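6-phospho-beta-d glycosidase (Streptococcus pyogenes, PDB 5FOO) hydrolyses beta-glucosides, probably those phosphorylated at the sugar 6-position, as a family 1 glycoside hydrolase. Local coordinates at residues L2-W10 with L397-E405; V190-A201 with L275-I286. The protein carries 1 engineered substitution. All coordinates share one frame; numbering follows the deposited sequence.

In the fold
Both contacts lie on the outer shell of one eight-stranded beta/alpha barrel, about 35 Å apart between centres and without touching; each is partly buried. Interaction 1 joins the first barrel strand, with the N-terminal lead into it, to helix 387-405, which runs between the last two barrel strands, so it lies beside the seam where the first and last strands meet, near both chain ends. Interaction 2 lies within the span of chain that interaction 1 brackets and packs helix 186-208, which leads toward strand 218-224, against helix 280-288, which leads toward strand 293-297. The first is mostly aromatic and aliphatic, with one histidine-to-carbonyl bond; the second sets a ring stack among several side-chain hydrogen bonds.

Interaction 1 of 2, residues L2-W10 with L397-E405; sequences LAFPKEFWW and LTYLHKGIE. With EDO (1,2-ethanediol), chain I.
His401 stands between Leu2 and Phe4, using a different part of its imidazole for each. Leu2 CG lies over one ring face, 3.8 Å from the imidazole centroid, as a CH-pi contact. Toward Phe4 the imidazole turns its edge, with CD2 over the centre of the phenyl face and the planes 73° apart, an edge-to-face pair. With CG anti to the backbone N (chi1 -170°), the ring is carried off the helix to lie between the two side chains. His401 NE2 donates to Ala3 O at 2.9 Å; the oxygen lies in the imidazole plane, yet the donor stands above the carbonyl plane and the bond is bent (134°). A water hydrogen-bonded to Ala3 N and His401 NE2 adds a second link. Trp10 CH2 lies over the other phenyl face, which leaves Phe4 sandwiched, while Leu397 O meets its edge. Ile404 CD1 lies 3.7 Å from Phe8 CE1 and also touches Phe4, and Ile404 CG2 meets Pro5 CG tip to tip. Leu397 CD2 sits at the edge of Trp10, whose NE1 bonds to Asn460. This sets the N-terminal lead-in against the helix before the eighth strand, beside the seam where strands 9-13 and 410-416 close the TIM barrel.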
loop_
_atom_site.group_PDB
_atom_site.type_symbol
_atom_site.label_atom_id
_atom_site.label_comp_id
_atom_site.label_asym_id
_atom_site.label_seq_id
_atom_site.Cartn_x
_atom_site.Cartn_y
_atom_site.Cartn_z
ATOM N N LEU A 2 5.680 11.248 25.167
ATOM C CA LEU A 2 4.443 10.889 24.392
ATOM C C LEU A 2 4.308 9.366 24.358
ATOM O O LEU A 2 4.957 8.658 23.554
ATOM C CB LEU A 2 4.518 11.443 22.939
ATOM C CG LEU A 2 3.942 12.803 22.565
ATOM C CD1 LEU A 2 4.044 13.821 23.686
ATOM C CD2 LEU A 2 4.557 13.317 21.258
ATOM N N ALA A 3 3.504 8.831 25.258
ATOM C CA ALA A 3 3.396 7.404 25.383
ATOM C C ALA A 3 2.276 6.818 24.462
ATOM O O ALA A 3 1.177 7.324 24.403
ATOM C CB ALA A 3 3.156 7.044 26.840
ATOM N N PHE A 4 2.540 5.677 23.835
ATOM C CA PHE A 4 1.585 5.067 22.899
ATOM C C PHE A 4 0.751 3.973 23.574
ATOM O O PHE A 4 1.128 3.508 24.650
ATOM C CB PHE A 4 2.377 4.578 21.650
ATOM C CG PHE A 4 2.694 5.697 20.690
ATOM C CD1 PHE A 4 3.763 6.545 20.924
ATOM C CD2 PHE A 4 1.874 5.943 19.595
ATOM C CE1 PHE A 4 4.041 7.596 20.055
ATOM C CE2 PHE A 4 2.123 6.989 18.756
ATOM C CZ PHE A 4 3.206 7.819 18.980
ATOM N N PRO A 5 -0.362 3.545 22.941
ATOM C CA PRO A 5 -1.189 2.512 23.565
ATOM C C PRO A 5 -0.460 1.213 23.797
ATOM O O PRO A 5 0.554 0.940 23.171
ATOM C CB PRO A 5 -2.339 2.324 22.542
ATOM C CG PRO A 5 -2.464 3.655 21.871
ATOM C CD PRO A 5 -1.058 4.185 21.801
ATOM N N LYS A 6 -0.968 0.393 24.709
ATOM C CA LYS A 6 -0.316 -0.853 24.994
ATOM C C LYS A 6 -0.543 -1.726 23.776
ATOM O O LYS A 6 -1.561 -1.651 23.148
ATOM C CB LYS A 6 -0.863 -1.523 26.278
ATOM C CG LYS A 6 0.105 -1.424 27.462
ATOM C CD LYS A 6 -0.546 -0.908 28.729
ATOM C CE LYS A 6 -1.584 -1.878 29.276
ATOM N NZ LYS A 6 -2.486 -1.222 30.272
ATOM N N GLU A 7 0.447 -2.530 23.463
ATOM C CA GLU A 7 0.421 -3.464 22.340
ATOM C C GLU A 7 0.325 -2.797 20.943
ATOM O O GLU A 7 0.044 -3.442 19.960
ATOM C CB GLU A 7 -0.634 -4.535 22.577
ATOM C CG GLU A 7 -0.342 -5.300 23.876
ATOM C CD GLU A 7 -1.344 -6.385 24.140
ATOM O OE1 GLU A 7 -2.573 -6.140 24.037
ATOM O OE2 GLU A 7 -0.885 -7.497 24.451
ATOM N N PHE A 8 0.701 -1.532 20.898
ATOM C CA PHE A 8 0.881 -0.814 19.650
ATOM C C PHE A 8 1.860 -1.549 18.739
ATOM O O PHE A 8 2.952 -2.048 19.186
ATOM C CB PHE A 8 1.368 0.600 19.952
ATOM C CG PHE A 8 1.059 1.625 18.878
ATOM C CD1 PHE A 8 -0.241 2.114 18.700
ATOM C CD2 PHE A 8 2.069 2.125 18.089
ATOM C CE1 PHE A 8 -0.516 3.120 17.770
ATOM C CE2 PHE A 8 1.806 3.105 17.129
ATOM C CZ PHE A 8 0.516 3.597 16.975
ATOM N N TRP A 9 1.499 -1.610 17.469
ATOM C CA TRP A 9 2.369 -2.273 16.490
ATOM C C TRP A 9 3.495 -1.310 16.068
ATOM O O TRP A 9 3.222 -0.172 15.707
ATOM C CB TRP A 9 1.602 -2.660 15.228
ATOM C CG TRP A 9 0.578 -3.677 15.338
ATOM C CD1 TRP A 9 0.014 -4.224 16.522
ATOM C CD2 TRP A 9 -0.123 -4.278 14.239
ATOM N NE1 TRP A 9 -0.910 -5.190 16.168
ATOM C CE2 TRP A 9 -1.058 -5.214 14.795
ATOM C CE3 TRP A 9 -0.079 -4.103 12.838
ATOM C CZ2 TRP A 9 -1.904 -6.019 13.982
ATOM C CZ3 TRP A 9 -0.931 -4.879 12.031
ATOM C CH2 TRP A 9 -1.876 -5.804 12.623
ATOM N N TRP A 10 4.738 -1.809 16.096
ATOM C CA TRP A 10 5.850 -1.075 15.640
ATOM C C TRP A 10 6.631 -1.942 14.684
ATOM O O TRP A 10 7.019 -3.084 14.983
ATOM C CB TRP A 10 6.755 -0.684 16.767
ATOM C CG TRP A 10 6.197 0.192 17.815
ATOM C CD1 TRP A 10 5.950 -0.168 19.132
ATOM C CD2 TRP A 10 6.030 1.626 17.761
ATOM N NE1 TRP A 10 5.521 0.931 19.821
ATOM C CE2 TRP A 10 5.576 2.039 19.011
ATOM C CE3 TRP A 10 6.114 2.570 16.745
ATOM C CZ2 TRP A 10 5.243 3.366 19.280
ATOM C CZ3 TRP A 10 5.800 3.866 17.029
ATOM C CH2 TRP A 10 5.366 4.245 18.280
ATOM N N LEU A 397 4.686 10.860 13.580
ATOM C CA LEU A 397 4.364 10.153 14.822
ATOM C C LEU A 397 3.817 11.064 15.880
ATOM O O LEU A 397 2.967 10.619 16.654
ATOM C CB LEU A 397 5.568 9.417 15.405
ATOM C CG LEU A 397 5.707 7.981 14.981
ATOM C CD1 LEU A 397 7.046 7.484 15.427
ATOM C CD2 LEU A 397 4.638 7.108 15.595
ATOM N N THR A 398 4.282 12.323 15.932
ATOM C CA THR A 398 3.770 13.278 16.906
ATOM C C THR A 398 2.318 13.568 16.576
ATOM O O THR A 398 1.457 13.711 17.484
ATOM C CB THR A 398 4.585 14.568 16.943
ATOM O OG1 THR A 398 5.927 14.261 17.330
ATOM C CG2 THR A 398 4.021 15.498 17.932
ATOM N N TYR A 399 2.004 13.678 15.287
ATOM C CA TYR A 399 0.630 13.945 14.962
ATOM C C TYR A 399 -0.257 12.708 15.069
ATOM O O TYR A 399 -1.429 12.858 15.336
ATOM C CB TYR A 399 0.490 14.608 13.616
ATOM C CG TYR A 399 0.835 16.072 13.653
ATOM C CD1 TYR A 399 -0.111 17.006 14.049
ATOM C CD2 TYR A 399 2.097 16.505 13.314
ATOM C CE1 TYR A 399 0.198 18.351 14.103
ATOM C CE2 TYR A 399 2.427 17.849 13.350
ATOM C CZ TYR A 399 1.461 18.765 13.733
ATOM O OH TYR A 399 1.778 20.077 13.756
ATOM N N LEU A 400 0.298 11.513 14.879
ATOM C CA LEU A 400 -0.449 10.269 15.144
ATOM C C LEU A 400 -0.801 10.201 16.629
ATOM O O LEU A 400 -1.910 9.878 16.983
ATOM C CB LEU A 400 0.374 9.058 14.741
ATOM C CG LEU A 400 -0.396 7.779 14.700
ATOM C CD1 LEU A 400 -1.481 7.826 13.629
ATOM C CD2 LEU A 400 0.552 6.624 14.490
ATOM N N HIS A 401 0.138 10.539 17.475
ATOM C CA HIS A 401 -0.119 10.583 18.941
ATOM C C HIS A 401 -1.240 11.550 19.308
ATOM O O HIS A 401 -2.178 11.179 20.006
ATOM C CB HIS A 401 1.136 10.904 19.739
ATOM C CG HIS A 401 0.975 10.714 21.219
ATOM N ND1 HIS A 401 0.544 11.719 22.051
ATOM C CD2 HIS A 401 1.151 9.617 22.007
ATOM C CE1 HIS A 401 0.464 11.256 23.292
ATOM N NE2 HIS A 401 0.854 9.988 23.291
ATOM N N LYS A 402 -1.185 12.746 18.733
ATOM C CA LYS A 402 -2.258 13.725 18.864
ATOM C C LYS A 402 -3.597 13.135 18.463
ATOM O O LYS A 402 -4.562 13.265 19.165
ATOM C CB LYS A 402 -1.920 15.010 18.080
ATOM C CG LYS A 402 -2.706 16.249 18.522
ATOM C CD LYS A 402 -2.640 17.367 17.489
ATOM C CE LYS A 402 -3.618 18.505 17.749
ATOM N NZ LYS A 402 -3.682 19.407 16.557
ATOM N N GLY A 403 -3.661 12.403 17.371
ATOM C CA GLY A 403 -4.916 11.767 16.955
ATOM C C GLY A 403 -5.417 10.667 17.903
ATOM O O GLY A 403 -6.594 10.600 18.194
ATOM N N ILE A 404 -4.513 9.822 18.381
ATOM C CA ILE A 404 -4.858 8.835 19.423
ATOM C C ILE A 404 -5.358 9.542 20.707
ATOM O O ILE A 404 -6.315 9.143 21.274
ATOM C CB ILE A 404 -3.639 7.948 19.765
ATOM C CG1 ILE A 404 -3.231 7.136 18.494
ATOM C CG2 ILE A 404 -3.936 7.035 20.963
ATOM C CD1 ILE A 404 -1.842 6.514 18.480
ATOM N N GLU A 405 -4.706 10.621 21.136
ATOM C CA GLU A 405 -5.161 11.356 22.333
ATOM C C GLU A 405 -6.566 11.950 22.137
ATOM O O GLU A 405 -7.345 12.058 23.083
ATOM C CB GLU A 405 -4.173 12.458 22.742
ATOM C CG GLU A 405 -4.167 12.698 24.239
ATOM C CD GLU A 405 -3.230 11.741 25.012
ATOM O OE1 GLU A 405 -3.011 10.561 24.624
ATOM O OE2 GLU A 405 -2.659 12.202 26.016
HETATM C C1 EDO I . 2.569 -6.548 17.942
HETATM O O1 EDO I . 2.038 -7.862 17.980
HETATM C C2 EDO I . 2.514 -5.919 19.334
HETATM O O2 EDO I . 1.175 -6.052 19.802
HETATM O O HOH W 1 1.358 10.124 26.315
#

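Interaction 2 of 2, residues V190-A201 with L275-I286; sequences VQVAYNLALATA and LWQSTPEELALI
Tyr194 lays its ring over the five-membered ring of Trp276 in an offset stack, centroids 4.5 Å apart and planes 30° from parallel. The overlap is tightest at Tyr194 CD2, 3.4 Å from Trp276 CD1, and Leu275 CD1 lies over the opposite indole face. Gln277 O lies over the same face of the tyrosine, toward its rim, beside the indole. A chi1 of 171° swings the phenol of Tyr194 away from its backbone N and across to the second helix, where OH donates to Glu282 OE1 at 2.5 Å, using the anti lone pair of that oxygen. The same OE1 forms a salt bridge with Lys136, whose charge probably helps keep the carboxylate ionised. Gln191, bent at chi2, brings its amide against the backbone of Gln277: OE1 accepts from Gln277 N at 2.6 Å, nearly straight and on a lone pair in the carbonyl plane. Gln191 NE2 gives a weak bond to Gln277 O. A firmer bond, 2.9 Å from Gln191 NE2 to Asn195 OD1, fixes which way the amide is flipped. Ile286 packs on Leu198 and Ala201, with Ala201 CB 3.9 Å from Ile286 CG1. Thr279 N-caps the second helix, its OG1 accepting from Glu282 N. The axes of segments 190-201 and 280-286 approach to 9.2 Å and cross at 57°, where helices 186-208 and 280-288 pack on the outside of the TIM barrel.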
loop_
_atom_site.group_PDB
_atom_site.type_symbol
_atom_site.label_atom_id
_atom_site.label_comp_id
_atom_site.label_asym_id
_atom_site.label_seq_id
_atom_site.Cartn_x
_atom_site.Cartn_y
_atom_site.Cartn_z
ATOM N N VAL A 190 -12.717 2.806 -14.244
ATOM C CA VAL A 190 -13.854 2.799 -13.371
ATOM C C VAL A 190 -14.310 1.352 -13.127
ATOM O O VAL A 190 -14.690 0.983 -12.009
ATOM C CB VAL A 190 -14.971 3.670 -13.960
ATOM C CG1 VAL A 190 -16.256 3.523 -13.202
ATOM C CG2 VAL A 190 -14.526 5.123 -13.924
ATOM N N GLN A 191 -14.284 0.532 -14.164
ATOM C CA GLN A 191 -14.706 -0.844 -13.999
ATOM C C GLN A 191 -13.649 -1.591 -13.121
ATOM O O GLN A 191 -14.029 -2.331 -12.223
ATOM C CB GLN A 191 -14.929 -1.541 -15.375
ATOM C CG GLN A 191 -15.434 -2.968 -15.258
ATOM C CD GLN A 191 -16.837 -3.056 -14.688
ATOM O OE1 GLN A 191 -17.748 -2.428 -15.221
ATOM N NE2 GLN A 191 -17.041 -3.874 -13.619
ATOM N N VAL A 192 -12.368 -1.375 -13.387
ATOM C CA VAL A 192 -11.299 -1.899 -12.535
ATOM C C VAL A 192 -11.482 -1.536 -11.059
ATOM O O VAL A 192 -11.310 -2.422 -10.210
ATOM C CB VAL A 192 -9.908 -1.525 -13.081
ATOM C CG1 VAL A 192 -8.763 -1.774 -12.105
ATOM C CG2 VAL A 192 -9.620 -2.373 -14.338
ATOM N N ALA A 193 -11.846 -0.275 -10.761
ATOM C CA ALA A 193 -12.103 0.144 -9.405
ATOM C C ALA A 193 -13.250 -0.661 -8.768
ATOM O O ALA A 193 -13.101 -1.168 -7.659
ATOM C CB ALA A 193 -12.396 1.615 -9.357
ATOM N N TYR A 194 -14.370 -0.810 -9.487
ATOM C CA TYR A 194 -15.448 -1.662 -8.971
ATOM C C TYR A 194 -14.947 -3.109 -8.751
ATOM O O TYR A 194 -15.255 -3.735 -7.723
ATOM C CB TYR A 194 -16.653 -1.663 -9.901
ATOM C CG TYR A 194 -17.718 -2.667 -9.562
ATOM C CD1 TYR A 194 -17.659 -3.929 -10.030
ATOM C CD2 TYR A 194 -18.795 -2.304 -8.758
ATOM C CE1 TYR A 194 -18.648 -4.863 -9.702
ATOM C CE2 TYR A 194 -19.796 -3.202 -8.423
ATOM C CZ TYR A 194 -19.708 -4.488 -8.874
ATOM O OH TYR A 194 -20.677 -5.325 -8.524
ATOM N N ASN A 195 -14.146 -3.619 -9.697
ATOM C CA ASN A 195 -13.741 -5.007 -9.645
ATOM C C ASN A 195 -12.784 -5.245 -8.464
ATOM O O ASN A 195 -12.866 -6.275 -7.797
ATOM C CB ASN A 195 -13.125 -5.478 -10.959
ATOM C CG ASN A 195 -14.154 -5.662 -12.077
ATOM O OD1 ASN A 195 -15.386 -5.561 -11.889
ATOM N ND2 ASN A 195 -13.639 -5.932 -13.258
ATOM N N LEU A 196 -11.925 -4.268 -8.166
ATOM C CA LEU A 196 -11.034 -4.351 -6.982
ATOM C C LEU A 196 -11.778 -4.349 -5.644
ATOM O O LEU A 196 -11.439 -5.115 -4.701
ATOM C CB LEU A 196 -9.992 -3.252 -7.050
ATOM C CG LEU A 196 -8.956 -3.510 -8.131
ATOM C CD1 LEU A 196 -8.195 -2.219 -8.366
ATOM C CD2 LEU A 196 -7.978 -4.590 -7.739
ATOM N N ALA A 197 -12.816 -3.523 -5.580
ATOM C CA ALA A 197 -13.687 -3.458 -4.409
ATOM C C ALA A 197 -14.501 -4.748 -4.207
ATOM O O ALA A 197 -14.626 -5.201 -3.100
ATOM C CB ALA A 197 -14.637 -2.298 -4.525
ATOM N N LEU A 198 -15.037 -5.281 -5.291
ATOM C CA LEU A 198 -15.723 -6.547 -5.309
ATOM C C LEU A 198 -14.775 -7.684 -4.915
ATOM O O LEU A 198 -15.166 -8.564 -4.138
ATOM C CB LEU A 198 -16.334 -6.857 -6.665
ATOM C CG LEU A 198 -16.994 -8.257 -6.810
ATOM C CD1 LEU A 198 -18.208 -8.393 -5.920
ATOM C CD2 LEU A 198 -17.392 -8.480 -8.248
ATOM N N ALA A 199 -13.561 -7.678 -5.444
ATOM C CA ALA A 199 -12.534 -8.630 -5.004
ATOM C C ALA A 199 -12.232 -8.563 -3.519
ATOM O O ALA A 199 -12.034 -9.570 -2.902
ATOM C CB ALA A 199 -11.260 -8.439 -5.795
ATOM N N THR A 200 -12.213 -7.374 -2.968
ATOM C CA THR A 200 -12.009 -7.174 -1.537
ATOM C C THR A 200 -13.093 -7.939 -0.731
ATOM O O THR A 200 -12.780 -8.716 0.188
ATOM C CB THR A 200 -12.026 -5.710 -1.162
ATOM O OG1 THR A 200 -11.039 -4.976 -1.913
ATOM C CG2 THR A 200 -11.690 -5.518 0.337
ATOM N N ALA A 201 -14.342 -7.747 -1.134
ATOM C CA ALA A 201 -15.487 -8.362 -0.457
ATOM C C ALA A 201 -15.533 -9.878 -0.640
ATOM O O ALA A 201 -15.810 -10.593 0.318
ATOM C CB ALA A 201 -16.780 -7.731 -0.941
ATOM N N LEU A 275 -20.091 4.635 -15.590
ATOM C CA LEU A 275 -20.415 3.785 -14.465
ATOM C C LEU A 275 -20.110 2.289 -14.745
ATOM O O LEU A 275 -20.356 1.776 -15.839
ATOM C CB LEU A 275 -21.872 3.964 -14.038
ATOM C CG LEU A 275 -22.326 3.234 -12.749
ATOM C CD1 LEU A 275 -21.685 3.835 -11.494
ATOM C CD2 LEU A 275 -23.837 3.261 -12.644
ATOM N N TRP A 276 -19.513 1.640 -13.740
ATOM C CA TRP A 276 -19.197 0.219 -13.763
ATOM C C TRP A 276 -20.434 -0.603 -14.008
ATOM O O TRP A 276 -21.544 -0.179 -13.748
ATOM C CB TRP A 276 -18.543 -0.257 -12.418
ATOM C CG TRP A 276 -19.270 0.224 -11.180
ATOM C CD1 TRP A 276 -20.514 -0.150 -10.744
ATOM C CD2 TRP A 276 -18.815 1.228 -10.290
ATOM N NE1 TRP A 276 -20.873 0.581 -9.660
ATOM C CE2 TRP A 276 -19.825 1.391 -9.302
ATOM C CE3 TRP A 276 -17.619 1.957 -10.192
ATOM C CZ2 TRP A 276 -19.682 2.237 -8.204
ATOM C CZ3 TRP A 276 -17.473 2.851 -9.098
ATOM C CH2 TRP A 276 -18.500 2.983 -8.129
ATOM N N GLN A 277 -20.201 -1.791 -14.505
ATOM C CA GLN A 277 -21.223 -2.831 -14.540
ATOM C C GLN A 277 -21.256 -3.600 -13.209
ATOM O O GLN A 277 -20.254 -4.212 -12.812
ATOM C CB GLN A 277 -20.888 -3.821 -15.667
ATOM C CG GLN A 277 -21.254 -3.322 -17.033
ATOM C CD GLN A 277 -22.768 -3.341 -17.252
ATOM O OE1 GLN A 277 -23.412 -4.398 -17.117
ATOM N NE2 GLN A 277 -23.354 -2.174 -17.566
ATOM N N SER A 278 -22.413 -3.663 -12.562
ATOM C CA SER A 278 -22.539 -4.437 -11.364
ATOM C C SER A 278 -23.744 -5.362 -11.464
ATOM O O SER A 278 -24.518 -5.223 -12.366
ATOM C CB SER A 278 -22.697 -3.456 -10.216
ATOM O OG SER A 278 -23.975 -2.875 -10.244
ATOM N N THR A 279 -23.900 -6.305 -10.547
ATOM C CA THR A 279 -25.155 -7.055 -10.385
ATOM C C THR A 279 -25.680 -6.879 -8.979
ATOM O O THR A 279 -24.920 -6.544 -8.059
ATOM C CB THR A 279 -25.001 -8.551 -10.693
ATOM O OG1 THR A 279 -24.297 -9.192 -9.633
ATOM C CG2 THR A 279 -24.238 -8.772 -12.026
ATOM N N PRO A 280 -27.007 -7.076 -8.784
ATOM C CA PRO A 280 -27.505 -7.017 -7.410
ATOM C C PRO A 280 -26.824 -8.005 -6.421
ATOM O O PRO A 280 -26.656 -7.669 -5.223
ATOM C CB PRO A 280 -29.030 -7.301 -7.555
ATOM C CG PRO A 280 -29.330 -7.093 -9.007
ATOM C CD PRO A 280 -28.062 -7.452 -9.746
ATOM N N GLU A 281 -26.417 -9.183 -6.891
ATOM C CA GLU A 281 -25.757 -10.214 -6.040
ATOM C C GLU A 281 -24.368 -9.729 -5.572
ATOM O O GLU A 281 -23.949 -9.895 -4.441
ATOM C CB GLU A 281 -25.593 -11.546 -6.823
ATOM C CG GLU A 281 -26.881 -12.297 -7.246
ATOM C CD GLU A 281 -27.738 -11.615 -8.374
ATOM O OE1 GLU A 281 -27.247 -10.851 -9.264
ATOM O OE2 GLU A 281 -28.964 -11.845 -8.362
ATOM N N GLU A 282 -23.667 -9.071 -6.470
ATOM C CA GLU A 282 -22.348 -8.493 -6.191
ATOM C C GLU A 282 -22.489 -7.391 -5.229
ATOM O O GLU A 282 -21.773 -7.412 -4.238
ATOM C CB GLU A 282 -21.618 -7.998 -7.439
ATOM C CG GLU A 282 -21.250 -9.133 -8.380
ATOM C CD GLU A 282 -20.726 -8.646 -9.736
ATOM O OE1 GLU A 282 -20.627 -7.415 -9.953
ATOM O OE2 GLU A 282 -20.448 -9.486 -10.602
ATOM N N LEU A 283 -23.471 -6.510 -5.418
ATOM C CA LEU A 283 -23.680 -5.434 -4.456
ATOM C C LEU A 283 -24.029 -5.893 -3.012
ATOM O O LEU A 283 -23.609 -5.260 -2.020
ATOM C CB LEU A 283 -24.710 -4.415 -4.944
ATOM C CG LEU A 283 -24.239 -3.672 -6.216
ATOM C CD1 LEU A 283 -25.357 -2.867 -6.900
ATOM C CD2 LEU A 283 -23.041 -2.801 -5.932
ATOM N N ALA A 284 -24.782 -6.977 -2.916
ATOM C CA ALA A 284 -25.125 -7.576 -1.615
ATOM C C ALA A 284 -23.893 -8.267 -0.999
ATOM O O ALA A 284 -23.679 -8.164 0.217
ATOM C CB ALA A 284 -26.286 -8.566 -1.778
ATOM N N LEU A 285 -23.053 -8.903 -1.822
ATOM C CA LEU A 285 -21.766 -9.485 -1.328
ATOM C C LEU A 285 -20.927 -8.384 -0.721
ATOM O O LEU A 285 -20.427 -8.537 0.390
ATOM C CB LEU A 285 -21.000 -10.228 -2.432
ATOM C CG LEU A 285 -20.556 -11.677 -2.317
ATOM C CD1 LEU A 285 -21.502 -12.509 -1.459
ATOM C CD2 LEU A 285 -20.433 -12.324 -3.707
ATOM N N ILE A 286 -20.857 -7.216 -1.369
ATOM C CA ILE A 286 -20.087 -6.083 -0.868
ATOM C C ILE A 286 -20.676 -5.542 0.450
ATOM O O ILE A 286 -19.938 -5.239 1.376
ATOM C CB ILE A 286 -19.916 -4.973 -1.966
ATOM C CG1 ILE A 286 -19.098 -5.507 -3.142
ATOM C CG2 ILE A 286 -19.281 -3.723 -1.391
ATOM C CD1 ILE A 286 -19.148 -4.672 -4.441
#